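Local coordinates for metallo-beta-lactamase domain-containing protein (Enterococcus faecalis, PDB 2AZ4) that is of unknown function but carries a two-zinc metallo-beta-lactamase fold and may act as an RNA-binding exonuclease, at residues L66-L71 and S133-K138; D96-I101 and G127-P132; S122-G127 and N139-M144. One frame throughout, in Å; residues are numbered along the deposited sequence.

Contact 1: residues L66-L71 and S133-K138; sequences LYDPRL and SPFEEK
Two loops of the metallo-beta-lactamase fold meet here, partly buried: the one between helix 51-56 and strand 85-89, and the one between helix 114-123 and strand 145-147. No direct hydrogen bond joins them; the segments are held by side-chain packing, including a CH-pi contact, and by three waters. Ser133 opens the second segment with an ST turn, its OG accepting from Phe135 N. The same OG donates to a water, which donates in turn to Asp68 OD2. Pro134 follows in a type I turn from Ser133 to Glu136. Its CD meets Leu71 CD2 at 3.7 Å, the two side chains crossing at about a right angle. Phe135 covers the most. Arg70 lies across one face of its ring, and the two side chains run past each other in opposite directions. Arg70 CB makes the CH-pi contact, 3.9 Å from the centroid of the Phe135 ring. The Arg70 guanidinium lies 29° from the ring plane, with Phe135 CD2 over the centre of one guanidinium face. Asp68 fixes that guanidinium side-on through NE and NH2, and its OD1 also accepts from Arg70 N, forming an Asx turn. Glu136 bends at chi2 (98°) and brings OE2 to 4.1 Å from Arg70 NH2, beyond a salt bridge. Two waters close the gap: one lies between Arg70 NH2 and Glu136 OE1, the other accepts from Arg70 NH1 at 2.9 Å and donates to Glu136 OE1 at 2.6 Å.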
ATOM      1  N   LEU A  66      14.178  -2.433 -19.358  1.00 22.55           N
ATOM      2  CA  LEU A  66      12.960  -2.448 -18.575  1.00 21.20           C
ATOM      3  C   LEU A  66      12.320  -1.056 -18.526  1.00 21.02           C
ATOM      4  O   LEU A  66      11.093  -0.929 -18.598  1.00 21.13           O
ATOM      5  CB  LEU A  66      13.227  -3.007 -17.163  1.00 21.42           C
ATOM      6  CG  LEU A  66      11.999  -3.486 -16.363  1.00 21.17           C
ATOM      7  CD1 LEU A  66      11.355  -4.743 -16.923  1.00 18.26           C
ATOM      8  CD2 LEU A  66      12.293  -3.675 -14.876  1.00 20.51           C
ATOM      9  N   TYR A  67      13.128  -0.005 -18.420  1.00 20.13           N
ATOM     10  CA  TYR A  67      12.546   1.337 -18.354  1.00 19.92           C
ATOM     11  C   TYR A  67      12.105   1.769 -19.753  1.00 20.10           C
ATOM     12  O   TYR A  67      12.654   1.296 -20.741  1.00 21.08           O
ATOM     13  CB  TYR A  67      13.499   2.364 -17.737  1.00 18.85           C
ATOM     14  CG  TYR A  67      13.855   2.104 -16.290  1.00 17.91           C
ATOM     15  CD1 TYR A  67      12.862   2.057 -15.292  1.00 17.88           C
ATOM     16  CD2 TYR A  67      15.174   1.920 -15.907  1.00 16.82           C
ATOM     17  CE1 TYR A  67      13.199   1.819 -13.973  1.00 18.49           C
ATOM     18  CE2 TYR A  67      15.517   1.678 -14.574  1.00 16.27           C
ATOM     19  CZ  TYR A  67      14.533   1.635 -13.622  1.00 16.84           C
ATOM     20  OH  TYR A  67      14.872   1.420 -12.302  1.00 18.43           O
ATOM     21  N   ASP A  68      11.084   2.623 -19.817  1.00 20.47           N
ATOM     22  CA  ASP A  68      10.536   3.133 -21.081  1.00 20.56           C
ATOM     23  C   ASP A  68      11.708   3.713 -21.872  1.00 20.81           C
ATOM     24  O   ASP A  68      12.331   4.647 -21.412  1.00 20.24           O
ATOM     25  CB  ASP A  68       9.489   4.207 -20.744  1.00 20.54           C
ATOM     26  CG  ASP A  68       8.775   4.805 -21.982  1.00 21.84           C
ATOM     27  OD1 ASP A  68       9.166   4.536 -23.136  1.00 20.42           O
ATOM     28  OD2 ASP A  68       7.796   5.563 -21.766  1.00 22.95           O
ATOM     29  N   PRO A  69      12.019   3.155 -23.056  1.00 21.79           N
ATOM     30  CA  PRO A  69      13.161   3.664 -23.834  1.00 23.02           C
ATOM     31  C   PRO A  69      13.106   5.161 -24.143  1.00 23.79           C
ATOM     32  O   PRO A  69      14.157   5.799 -24.261  1.00 24.56           O
ATOM     33  CB  PRO A  69      13.062   2.898 -25.158  1.00 22.94           C
ATOM     34  CG  PRO A  69      11.736   2.274 -25.166  1.00 23.19           C
ATOM     35  CD  PRO A  69      11.346   2.050 -23.750  1.00 21.90           C
ATOM     36  N   ARG A  70      11.895   5.713 -24.271  1.00 23.56           N
ATOM     37  CA  ARG A  70      11.718   7.123 -24.620  1.00 23.77           C
ATOM     38  C   ARG A  70      12.327   8.055 -23.567  1.00 23.76           C
ATOM     39  O   ARG A  70      12.604   9.219 -23.840  1.00 22.99           O
ATOM     40  CB  ARG A  70      10.230   7.442 -24.820  1.00 23.56           C
ATOM     41  CG  ARG A  70       9.512   6.556 -25.867  1.00 24.74           C
ATOM     42  CD  ARG A  70       8.030   6.885 -25.893  1.00 24.33           C
ATOM     43  NE  ARG A  70       7.378   6.471 -24.643  1.00 25.08           N
ATOM     44  CZ  ARG A  70       6.113   6.713 -24.345  1.00 24.70           C
ATOM     45  NH1 ARG A  70       5.347   7.386 -25.194  1.00 26.41           N
ATOM     46  NH2 ARG A  70       5.608   6.282 -23.198  1.00 24.69           N
ATOM     47  N   LEU A  71      12.526   7.543 -22.360  1.00 23.62           N
ATOM     48  CA  LEU A  71      13.155   8.324 -21.291  1.00 24.23           C
ATOM     49  C   LEU A  71      14.626   8.627 -21.599  1.00 24.93           C
ATOM     50  O   LEU A  71      15.218   9.542 -21.016  1.00 24.97           O
ATOM     51  CB  LEU A  71      13.041   7.594 -19.939  1.00 24.10           C
ATOM     52  CG  LEU A  71      11.639   7.387 -19.341  1.00 22.83           C
ATOM     53  CD1 LEU A  71      11.692   6.409 -18.141  1.00 22.15           C
ATOM     54  CD2 LEU A  71      10.993   8.714 -18.940  1.00 19.12           C
ATOM     55  N   SER A 133       4.499  10.078 -16.512  1.00 20.99           N
ATOM     56  CA  SER A 133       5.300   9.865 -17.689  1.00 23.23           C
ATOM     57  C   SER A 133       5.485  11.223 -18.378  1.00 24.40           C
ATOM     58  O   SER A 133       4.500  11.930 -18.584  1.00 25.33           O
ATOM     59  CB  SER A 133       4.586   8.933 -18.657  1.00 22.51           C
ATOM     60  OG  SER A 133       5.341   8.853 -19.857  1.00 26.23           O
ATOM     61  N   PRO A 134       6.718  11.574 -18.792  1.00 25.58           N
ATOM     62  CA  PRO A 134       6.867  12.876 -19.489  1.00 26.20           C
ATOM     63  C   PRO A 134       6.193  12.890 -20.870  1.00 27.09           C
ATOM     64  O   PRO A 134       6.149  13.943 -21.528  1.00 27.25           O
ATOM     65  CB  PRO A 134       8.390  13.036 -19.633  1.00 26.47           C
ATOM     66  CG  PRO A 134       8.997  11.946 -18.805  1.00 25.30           C
ATOM     67  CD  PRO A 134       8.003  10.857 -18.706  1.00 25.10           C
ATOM     68  N   PHE A 135       5.651  11.745 -21.290  1.00 27.44           N
ATOM     69  CA  PHE A 135       5.009  11.617 -22.605  1.00 28.37           C
ATOM     70  C   PHE A 135       3.499  11.509 -22.552  1.00 28.66           C
ATOM     71  O   PHE A 135       2.854  11.191 -23.548  1.00 28.94           O
ATOM     72  CB  PHE A 135       5.637  10.448 -23.366  1.00 29.08           C
ATOM     73  CG  PHE A 135       7.113  10.380 -23.179  1.00 30.37           C
ATOM     74  CD1 PHE A 135       7.946  11.255 -23.863  1.00 32.96           C
ATOM     75  CD2 PHE A 135       7.666   9.511 -22.249  1.00 32.10           C
ATOM     76  CE1 PHE A 135       9.324  11.236 -23.653  1.00 33.48           C
ATOM     77  CE2 PHE A 135       9.036   9.487 -22.034  1.00 33.20           C
ATOM     78  CZ  PHE A 135       9.863  10.346 -22.740  1.00 32.44           C
ATOM     79  N   GLU A 136       2.923  11.815 -21.394  1.00 29.34           N
ATOM     80  CA  GLU A 136       1.479  11.792 -21.231  1.00 29.96           C
ATOM     81  C   GLU A 136       1.018  12.899 -20.286  1.00 30.53           C
ATOM     82  O   GLU A 136       1.845  13.593 -19.697  1.00 29.83           O
ATOM     83  CB  GLU A 136       1.023  10.420 -20.728  1.00 30.35           C
ATOM     84  CG  GLU A 136       0.335   9.590 -21.810  1.00 32.83           C
ATOM     85  CD  GLU A 136       1.261   8.616 -22.442  1.00 34.46           C
ATOM     86  OE1 GLU A 136       0.829   7.885 -23.342  1.00 35.14           O
ATOM     87  OE2 GLU A 136       2.440   8.578 -22.034  1.00 39.03           O
ATOM     88  N   GLU A 137      -0.301  13.047 -20.144  1.00 31.09           N
ATOM     89  CA  GLU A 137      -0.894  13.994 -19.214  1.00 32.28           C
ATOM     90  C   GLU A 137      -0.437  13.654 -17.804  1.00 32.56           C
ATOM     91  O   GLU A 137      -0.121  12.487 -17.517  1.00 31.79           O
ATOM     92  CB  GLU A 137      -2.425  13.944 -19.316  1.00 33.23           C
ATOM     93  CG  GLU A 137      -3.094  15.305 -19.491  1.00 37.09           C
ATOM     94  CD  GLU A 137      -2.829  15.911 -20.865  1.00 41.47           C
ATOM     95  OE1 GLU A 137      -3.554  15.559 -21.817  1.00 45.15           O
ATOM     96  OE2 GLU A 137      -1.900  16.743 -20.989  1.00 42.45           O
ATOM     97  N   LYS A 138      -0.386  14.665 -16.933  1.00 32.11           N
ATOM     98  CA  LYS A 138       0.185  14.498 -15.598  1.00 32.47           C
ATOM     99  C   LYS A 138      -0.521  13.392 -14.804  1.00 31.70           C
ATOM    100  O   LYS A 138       0.123  12.653 -14.049  1.00 31.47           O
ATOM    101  CB  LYS A 138       0.185  15.822 -14.829  1.00 32.58           C
ATOM    102  CG  LYS A 138       0.574  15.702 -13.358  1.00 33.55           C
ATOM    103  CD  LYS A 138       0.798  17.074 -12.709  1.00 34.01           C
ATOM    104  CE  LYS A 138       0.986  16.932 -11.200  1.00 37.94           C
ATOM    105  NZ  LYS A 138       1.531  18.180 -10.560  1.00 39.69           N
TER
HETATM  106  O   HOH W   1       7.275   6.862 -19.641  1.00 24.35           O
HETATM  107  O   HOH W   2       2.771   5.423 -22.824  1.00 27.52           O
HETATM  108  O   HOH W   3       2.541   8.034 -25.347  1.00 34.30           O

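Contact 2: residues D96-I101 and G127-P132; sequences DHSRMI and GDFLIP. With ZN (zinc ion), chain D.
A single backbone carbonyl, Arg99 O, carries the direct polar link between these segments and also holds a water. Its segment carries the short zinc-binding helix of the metallo-beta-lactamase fold, whose Asp96 and His97 bind zinc. Ile131 N donates to Arg99 O at 3.2 Å, nearly along the C=O axis (164°). The water donates to both Arg99 O and Ile131 O. A second water joins the segments on another side, accepting from Arg99 NE and donating to Phe129 O. The Arg99 side chain is extended from CG to NE and crosses Ile131 at about a right angle. Ile131 CG1 sits over one guanidinium face, 3.8 Å from Arg99 NH2. A salt bridge to Asp49 and a hydrogen bond to Thr38 hold the guanidinium's far end. Leu130 splits its methyls: CD2 packs on Ser98, while CD1 meets Ile101 CD1 at 3.9 Å. Ser98 OG is turned back to the carbonyls of Ala93 and His94. On the metal side, Asp189 and His404 complete the protein ligands of the zinc. Asp96 OD2 binds it at 2.3 Å and His97 NE2 at 2.2 Å.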
ATOM      1  N   ASP A  96       5.182   3.082  -1.949  1.00 16.21           N
ATOM      2  CA  ASP A  96       6.502   2.454  -1.783  1.00 16.71           C
ATOM      3  C   ASP A  96       6.630   1.152  -2.576  1.00 16.30           C
ATOM      4  O   ASP A  96       7.712   0.560  -2.625  1.00 16.93           O
ATOM      5  CB  ASP A  96       6.869   2.277  -0.290  1.00 16.75           C
ATOM      6  CG  ASP A  96       5.840   1.445   0.491  1.00 18.62           C
ATOM      7  OD1 ASP A  96       4.614   1.731   0.381  1.00 19.19           O
ATOM      8  OD2 ASP A  96       6.249   0.510   1.236  1.00 16.87           O
ATOM      9  N   HIS A  97       5.523   0.740  -3.204  1.00 15.33           N
ATOM     10  CA  HIS A  97       5.473  -0.388  -4.134  1.00 15.23           C
ATOM     11  C   HIS A  97       5.134   0.001  -5.570  1.00 14.94           C
ATOM     12  O   HIS A  97       5.403  -0.770  -6.485  1.00 15.84           O
ATOM     13  CB  HIS A  97       4.489  -1.451  -3.613  1.00 14.45           C
ATOM     14  CG  HIS A  97       4.799  -1.887  -2.209  1.00 16.17           C
ATOM     15  ND1 HIS A  97       5.490  -3.047  -1.926  1.00 14.45           N
ATOM     16  CD2 HIS A  97       4.619  -1.260  -1.021  1.00 16.87           C
ATOM     17  CE1 HIS A  97       5.694  -3.132  -0.623  1.00 16.27           C
ATOM     18  NE2 HIS A  97       5.157  -2.071  -0.047  1.00 17.16           N
ATOM     19  N   SER A  98       4.530   1.168  -5.780  1.00 14.86           N
ATOM     20  CA  SER A  98       3.958   1.508  -7.118  1.00 15.28           C
ATOM     21  C   SER A  98       4.523   2.777  -7.792  1.00 15.67           C
ATOM     22  O   SER A  98       4.297   3.024  -8.998  1.00 14.59           O
ATOM     23  CB  SER A  98       2.427   1.650  -6.996  1.00 14.81           C
ATOM     24  OG  SER A  98       2.080   2.734  -6.110  1.00 14.11           O
ATOM     25  N   ARG A  99       5.264   3.570  -7.013  1.00 15.43           N
ATOM     26  CA  ARG A  99       5.528   4.967  -7.367  1.00 14.76           C
ATOM     27  C   ARG A  99       6.046   5.180  -8.791  1.00 15.26           C
ATOM     28  O   ARG A  99       5.724   6.187  -9.414  1.00 15.90           O
ATOM     29  CB  ARG A  99       6.485   5.607  -6.372  1.00 13.45           C
ATOM     30  CG  ARG A  99       6.564   7.099  -6.484  1.00 16.37           C
ATOM     31  CD  ARG A  99       7.429   7.731  -5.412  1.00 20.09           C
ATOM     32  NE  ARG A  99       7.496   9.119  -5.804  1.00 28.73           N
ATOM     33  CZ  ARG A  99       8.587   9.788  -6.129  1.00 27.08           C
ATOM     34  NH1 ARG A  99       9.809   9.264  -6.008  1.00 26.86           N
ATOM     35  NH2 ARG A  99       8.427  11.031  -6.513  1.00 29.46           N
ATOM     36  N   MET A 100       6.859   4.266  -9.306  1.00 15.64           N
ATOM     37  CA  MET A 100       7.444   4.497 -10.621  1.00 15.62           C
ATOM     38  C   MET A 100       6.855   3.701 -11.778  1.00 15.59           C
ATOM     39  O   MET A 100       7.499   3.609 -12.831  1.00 15.39           O
ATOM     40  CB  MET A 100       8.995   4.383 -10.595  1.00 15.77           C
ATOM     41  CG  MET A 100       9.575   2.972 -10.460  1.00 16.87           C
ATOM     42  SD  MET A 100      11.359   2.874 -10.823  1.00 13.96           S
ATOM     43  CE  MET A 100      11.625   1.130 -10.473  1.00 17.49           C
ATOM     44  N   ILE A 101       5.643   3.145 -11.633  1.00 15.58           N
ATOM     45  CA  ILE A 101       5.130   2.283 -12.716  1.00 15.81           C
ATOM     46  C   ILE A 101       5.068   3.019 -14.079  1.00 16.90           C
ATOM     47  O   ILE A 101       5.203   2.388 -15.129  1.00 16.39           O
ATOM     48  CB  ILE A 101       3.774   1.593 -12.409  1.00 15.99           C
ATOM     49  CG1 ILE A 101       2.681   2.637 -12.082  1.00 14.62           C
ATOM     50  CG2 ILE A 101       3.948   0.521 -11.295  1.00 15.78           C
ATOM     51  CD1 ILE A 101       1.299   2.066 -12.226  1.00 16.29           C
ATOM     52  N   GLY A 127      -2.605  13.054 -10.532  1.00 30.40           N
ATOM     53  CA  GLY A 127      -1.274  12.855 -11.076  1.00 28.81           C
ATOM     54  C   GLY A 127      -0.186  13.297 -10.143  1.00 28.59           C
ATOM     55  O   GLY A 127       0.932  13.553 -10.579  1.00 28.63           O
ATOM     56  N   ASP A 128      -0.506  13.399  -8.856  1.00 27.72           N
ATOM     57  CA  ASP A 128       0.494  13.745  -7.856  1.00 28.00           C
ATOM     58  C   ASP A 128       0.828  12.584  -6.917  1.00 26.42           C
ATOM     59  O   ASP A 128       1.501  12.776  -5.894  1.00 26.29           O
ATOM     60  CB  ASP A 128       0.038  14.963  -7.040  1.00 29.12           C
ATOM     61  CG  ASP A 128      -1.312  14.756  -6.406  1.00 31.80           C
ATOM     62  OD1 ASP A 128      -1.912  13.677  -6.636  1.00 33.90           O
ATOM     63  OD2 ASP A 128      -1.772  15.672  -5.684  1.00 33.77           O
ATOM     64  N   PHE A 129       0.341  11.392  -7.259  1.00 24.92           N
ATOM     65  CA  PHE A 129       0.635  10.179  -6.503  1.00 23.28           C
ATOM     66  C   PHE A 129       1.804   9.449  -7.158  1.00 22.45           C
ATOM     67  O   PHE A 129       2.864   9.294  -6.545  1.00 21.84           O
ATOM     68  CB  PHE A 129      -0.604   9.279  -6.405  1.00 23.22           C
ATOM     69  CG  PHE A 129      -0.409   8.063  -5.513  1.00 23.62           C
ATOM     70  CD1 PHE A 129      -0.413   8.185  -4.118  1.00 22.97           C
ATOM     71  CD2 PHE A 129      -0.241   6.800  -6.071  1.00 23.40           C
ATOM     72  CE1 PHE A 129      -0.238   7.065  -3.296  1.00 24.28           C
ATOM     73  CE2 PHE A 129      -0.070   5.665  -5.253  1.00 24.11           C
ATOM     74  CZ  PHE A 129      -0.070   5.798  -3.867  1.00 23.11           C
ATOM     75  N   LEU A 130       1.613   9.032  -8.411  1.00 21.24           N
ATOM     76  CA  LEU A 130       2.671   8.399  -9.199  1.00 20.49           C
ATOM     77  C   LEU A 130       3.506   9.412 -10.000  1.00 20.56           C
ATOM     78  O   LEU A 130       2.984  10.432 -10.457  1.00 21.27           O
ATOM     79  CB  LEU A 130       2.053   7.407 -10.187  1.00 20.14           C
ATOM     80  CG  LEU A 130       1.097   6.320  -9.698  1.00 19.07           C
ATOM     81  CD1 LEU A 130       0.422   5.615 -10.944  1.00 17.56           C
ATOM     82  CD2 LEU A 130       1.783   5.292  -8.766  1.00 18.31           C
ATOM     83  N   ILE A 131       4.788   9.109 -10.202  1.00 19.31           N
ATOM     84  CA  ILE A 131       5.629   9.892 -11.098  1.00 18.86           C
ATOM     85  C   ILE A 131       4.963   9.909 -12.487  1.00 18.91           C
ATOM     86  O   ILE A 131       4.666   8.848 -13.021  1.00 17.71           O
ATOM     87  CB  ILE A 131       7.032   9.277 -11.212  1.00 18.71           C
ATOM     88  CG1 ILE A 131       7.810   9.416  -9.902  1.00 18.38           C
ATOM     89  CG2 ILE A 131       7.813   9.918 -12.346  1.00 19.05           C
ATOM     90  CD1 ILE A 131       9.015   8.443  -9.811  1.00 18.03           C
ATOM     91  N   PRO A 132       4.710  11.103 -13.054  1.00 19.29           N
ATOM     92  CA  PRO A 132       4.084  11.151 -14.377  1.00 20.17           C
ATOM     93  C   PRO A 132       5.031  10.676 -15.455  1.00 20.72           C
ATOM     94  O   PRO A 132       6.243  10.864 -15.328  1.00 21.08           O
ATOM     95  CB  PRO A 132       3.817  12.652 -14.601  1.00 19.63           C
ATOM     96  CG  PRO A 132       4.047  13.319 -13.284  1.00 20.62           C
ATOM     97  CD  PRO A 132       4.973  12.453 -12.515  1.00 19.58           C
TER
HETATM   98 ZN    ZN D 602       5.200  -1.397   2.010  1.00 27.73          ZN
HETATM   99  O   HOH W   4       3.390   0.049   1.703  1.00 18.61           O
HETATM  100  O   HOH W   5       5.023   6.364 -12.184  1.00 20.45           O
HETATM  101  O   HOH W   6       5.211  10.652  -6.730  1.00 28.97           O
HETATM  102  O   HOH W   7       4.977  -0.442   4.135  1.00 22.69           O

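Contact 3: residues S122-G127 and N139-M144; sequences SLNRKG and NFTREM
Asn124 OD1 is gripped by two backbone N-H groups, those of Phe129 and Leu130, and the other half of the same amide reaches across to the second segment. Asn124 is the first residue to leave helical geometry after helix 114-123 of the metallo-beta-lactamase fold. Its amide thus ties the end of that helix to the loop leading to strand 145-147. CG stands anti to the backbone N (chi1 -159°), which turns the amide toward Thr141. ND2 of Asn124 donates to Thr141 OG1 at 3.2 Å. This bond is almost straight (173°), and the acceptor lies in the amide plane. With both ends held, the rotation of the amide is probably well fixed. A second amide works in the reverse direction. Asn139 CG takes the crowded position between backbone N and carbonyl carbon (chi1 66°), which carries ND2 to the Arg125 carbonyl. The backbones come very close beside it, with Gly127 CA 3.6 Å from Asn139 CA. Gly127 has positive phi, a conformation that favours glycine, where the two backbones meet. The Arg125 guanidinium forms a salt bridge with Glu303, outside the two segments. Its carbonyl O instead accepts from Asn139 ND2 at 3.0 Å, in the carbonyl plane.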
ATOM      1  N   SER A 122      -7.403   5.757  -8.973  1.00 23.17           N
ATOM      2  CA  SER A 122      -8.051   6.755  -8.126  1.00 22.64           C
ATOM      3  C   SER A 122      -7.036   7.549  -7.295  1.00 23.31           C
ATOM      4  O   SER A 122      -7.099   8.784  -7.249  1.00 23.69           O
ATOM      5  CB  SER A 122      -9.063   6.075  -7.206  1.00 22.60           C
ATOM      6  OG  SER A 122      -9.614   6.990  -6.284  1.00 22.35           O
ATOM      7  N   LEU A 123      -6.102   6.859  -6.639  1.00 22.68           N
ATOM      8  CA  LEU A 123      -5.021   7.555  -5.944  1.00 23.15           C
ATOM      9  C   LEU A 123      -4.339   8.579  -6.854  1.00 23.67           C
ATOM     10  O   LEU A 123      -3.980   9.680  -6.391  1.00 23.51           O
ATOM     11  CB  LEU A 123      -3.993   6.586  -5.340  1.00 22.74           C
ATOM     12  CG  LEU A 123      -4.437   5.725  -4.138  1.00 23.08           C
ATOM     13  CD1 LEU A 123      -3.386   4.688  -3.741  1.00 20.59           C
ATOM     14  CD2 LEU A 123      -4.822   6.580  -2.947  1.00 22.45           C
ATOM     15  N   ASN A 124      -4.204   8.238  -8.139  1.00 23.67           N
ATOM     16  CA  ASN A 124      -3.471   9.079  -9.095  1.00 24.96           C
ATOM     17  C   ASN A 124      -4.336   9.946 -10.021  1.00 26.20           C
ATOM     18  O   ASN A 124      -3.900  10.339 -11.124  1.00 26.53           O
ATOM     19  CB  ASN A 124      -2.510   8.236  -9.945  1.00 23.86           C
ATOM     20  CG  ASN A 124      -1.399   9.077 -10.560  1.00 23.05           C
ATOM     21  OD1 ASN A 124      -0.820   9.937  -9.889  1.00 21.62           O
ATOM     22  ND2 ASN A 124      -1.090   8.826 -11.831  1.00 19.48           N
ATOM     23  N   ARG A 125      -5.549  10.261  -9.576  1.00 27.38           N
ATOM     24  CA  ARG A 125      -6.491  11.012 -10.415  1.00 28.62           C
ATOM     25  C   ARG A 125      -5.968  12.420 -10.733  1.00 29.21           C
ATOM     26  O   ARG A 125      -6.263  12.960 -11.797  1.00 29.52           O
ATOM     27  CB  ARG A 125      -7.872  11.082  -9.750  1.00 28.14           C
ATOM     28  CG  ARG A 125      -7.841  11.805  -8.426  1.00 29.12           C
ATOM     29  CD  ARG A 125      -9.169  11.773  -7.711  1.00 33.13           C
ATOM     30  NE  ARG A 125      -9.088  12.603  -6.512  1.00 35.95           N
ATOM     31  CZ  ARG A 125      -9.230  13.932  -6.491  1.00 36.70           C
ATOM     32  NH1 ARG A 125      -9.482  14.611  -7.609  1.00 37.28           N
ATOM     33  NH2 ARG A 125      -9.126  14.582  -5.338  1.00 37.07           N
ATOM     34  N   LYS A 126      -5.199  12.998  -9.803  1.00 29.94           N
ATOM     35  CA  LYS A 126      -4.607  14.340  -9.969  1.00 31.09           C
ATOM     36  C   LYS A 126      -3.136  14.274 -10.408  1.00 31.01           C
ATOM     37  O   LYS A 126      -2.482  15.312 -10.607  1.00 30.86           O
ATOM     38  CB  LYS A 126      -4.700  15.133  -8.661  1.00 31.29           C
ATOM     39  CG  LYS A 126      -6.036  15.793  -8.368  1.00 33.35           C
ATOM     40  CD  LYS A 126      -6.052  16.297  -6.907  1.00 33.42           C
ATOM     41  CE  LYS A 126      -6.862  17.589  -6.749  1.00 38.98           C
ATOM     42  NZ  LYS A 126      -6.560  18.326  -5.471  1.00 39.78           N
ATOM     43  N   GLY A 127      -2.605  13.054 -10.532  1.00 30.40           N
ATOM     44  CA  GLY A 127      -1.274  12.855 -11.076  1.00 28.81           C
ATOM     45  C   GLY A 127      -0.186  13.297 -10.143  1.00 28.59           C
ATOM     46  O   GLY A 127       0.932  13.553 -10.579  1.00 28.63           O
ATOM     47  N   ASN A 139      -1.833  13.276 -14.999  1.00 30.80           N
ATOM     48  CA  ASN A 139      -2.624  12.246 -14.314  1.00 30.25           C
ATOM     49  C   ASN A 139      -2.809  10.908 -15.070  1.00 29.10           C
ATOM     50  O   ASN A 139      -3.591  10.045 -14.641  1.00 29.42           O
ATOM     51  CB  ASN A 139      -3.971  12.816 -13.862  1.00 30.98           C
ATOM     52  CG  ASN A 139      -4.863  13.199 -15.028  1.00 33.01           C
ATOM     53  OD1 ASN A 139      -4.497  13.045 -16.208  1.00 34.56           O
ATOM     54  ND2 ASN A 139      -6.049  13.691 -14.706  1.00 34.42           N
ATOM     55  N   PHE A 140      -2.100  10.738 -16.188  1.00 26.41           N
ATOM     56  CA  PHE A 140      -2.037   9.438 -16.859  1.00 24.73           C
ATOM     57  C   PHE A 140      -1.486   8.325 -15.942  1.00 23.29           C
ATOM     58  O   PHE A 140      -0.484   8.520 -15.256  1.00 22.24           O
ATOM     59  CB  PHE A 140      -1.175   9.556 -18.105  1.00 24.46           C
ATOM     60  CG  PHE A 140      -0.809   8.238 -18.747  1.00 24.56           C
ATOM     61  CD1 PHE A 140      -1.595   7.706 -19.760  1.00 23.93           C
ATOM     62  CD2 PHE A 140       0.338   7.553 -18.354  1.00 23.50           C
ATOM     63  CE1 PHE A 140      -1.246   6.512 -20.387  1.00 25.35           C
ATOM     64  CE2 PHE A 140       0.691   6.359 -18.962  1.00 23.81           C
ATOM     65  CZ  PHE A 140      -0.099   5.834 -19.984  1.00 24.81           C
ATOM     66  N   THR A 141      -2.149   7.171 -15.945  1.00 22.42           N
ATOM     67  CA  THR A 141      -1.603   5.967 -15.316  1.00 21.38           C
ATOM     68  C   THR A 141      -1.464   4.911 -16.400  1.00 20.68           C
ATOM     69  O   THR A 141      -2.405   4.676 -17.156  1.00 20.73           O
ATOM     70  CB  THR A 141      -2.494   5.432 -14.200  1.00 21.50           C
ATOM     71  OG1 THR A 141      -2.686   6.444 -13.204  1.00 20.53           O
ATOM     72  CG2 THR A 141      -1.853   4.222 -13.552  1.00 21.91           C
ATOM     73  N   ARG A 142      -0.291   4.292 -16.486  1.00 18.54           N
ATOM     74  CA  ARG A 142      -0.034   3.280 -17.509  1.00 17.85           C
ATOM     75  C   ARG A 142      -0.922   2.030 -17.354  1.00 17.84           C
ATOM     76  O   ARG A 142      -1.557   1.823 -16.297  1.00 16.33           O
ATOM     77  CB  ARG A 142       1.466   2.945 -17.580  1.00 18.22           C
ATOM     78  CG  ARG A 142       2.013   2.074 -16.420  1.00 18.54           C
ATOM     79  CD  ARG A 142       1.917   0.589 -16.773  1.00 26.60           C
ATOM     80  NE  ARG A 142       3.066   0.211 -17.542  1.00 23.62           N
ATOM     81  CZ  ARG A 142       3.231  -0.864 -18.292  1.00 21.46           C
ATOM     82  NH1 ARG A 142       2.291  -1.788 -18.472  1.00 20.28           N
ATOM     83  NH2 ARG A 142       4.408  -0.992 -18.882  1.00 18.62           N
ATOM     84  N   GLU A 143      -1.010   1.241 -18.425  1.00 17.41           N
ATOM     85  CA  GLU A 143      -1.863   0.046 -18.450  1.00 18.46           C
ATOM     86  C   GLU A 143      -1.467  -0.960 -17.356  1.00 17.78           C
ATOM     87  O   GLU A 143      -0.267  -1.169 -17.110  1.00 17.13           O
ATOM     88  CB  GLU A 143      -1.782  -0.652 -19.823  1.00 18.73           C
ATOM     89  CG  GLU A 143      -2.259   0.192 -20.999  1.00 21.79           C
ATOM     90  CD  GLU A 143      -2.089  -0.489 -22.362  1.00 21.84           C
ATOM     91  OE1 GLU A 143      -1.590  -1.632 -22.426  1.00 24.44           O
ATOM     92  OE2 GLU A 143      -2.471   0.141 -23.374  1.00 26.46           O
ATOM     93  N   MET A 144      -2.475  -1.564 -16.720  1.00 16.30           N
ATOM     94  CA  MET A 144      -2.290  -2.697 -15.807  1.00 14.61           C
ATOM     95  C   MET A 144      -3.259  -3.783 -16.246  1.00 14.73           C
ATOM     96  O   MET A 144      -4.417  -3.498 -16.555  1.00 14.61           O
ATOM     97  CB  MET A 144      -2.606  -2.292 -14.345  1.00 14.51           C
ATOM     98  CG  MET A 144      -1.505  -1.423 -13.696  1.00 14.67           C
ATOM     99  SD  MET A 144      -1.893  -0.869 -12.051  1.00  9.62           S
ATOM    100  CE  MET A 144      -2.481   0.765 -12.410  1.00 13.52           C
TER

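All three contacts involve the loop that runs from helix 114-123 to strand 145-147. Contacts 2 and 3 share Gly127, and their centres lie about 8 Å apart. They also pack directly: Phe129 CB is 3.4 Å from Leu123 O, and Ile101 O is 3.5 Å from Arg142 CG. Contact 1 lies farther out, its centre about 12 Å from that of contact 2 and about 13 Å from that of contact 3. It touches contact 2 through Tyr67 OH, 3.7 Å from Met100 CE. Lys138 CE also lies 3.4 Å from Gly127 O. Contact 2 alone holds zinc ligands. Its Ser98 side chain is about 9 Å from the other zinc ion, not the one that Asp96 and His97 bind. Contacts 1 and 3 lie away from the metal site.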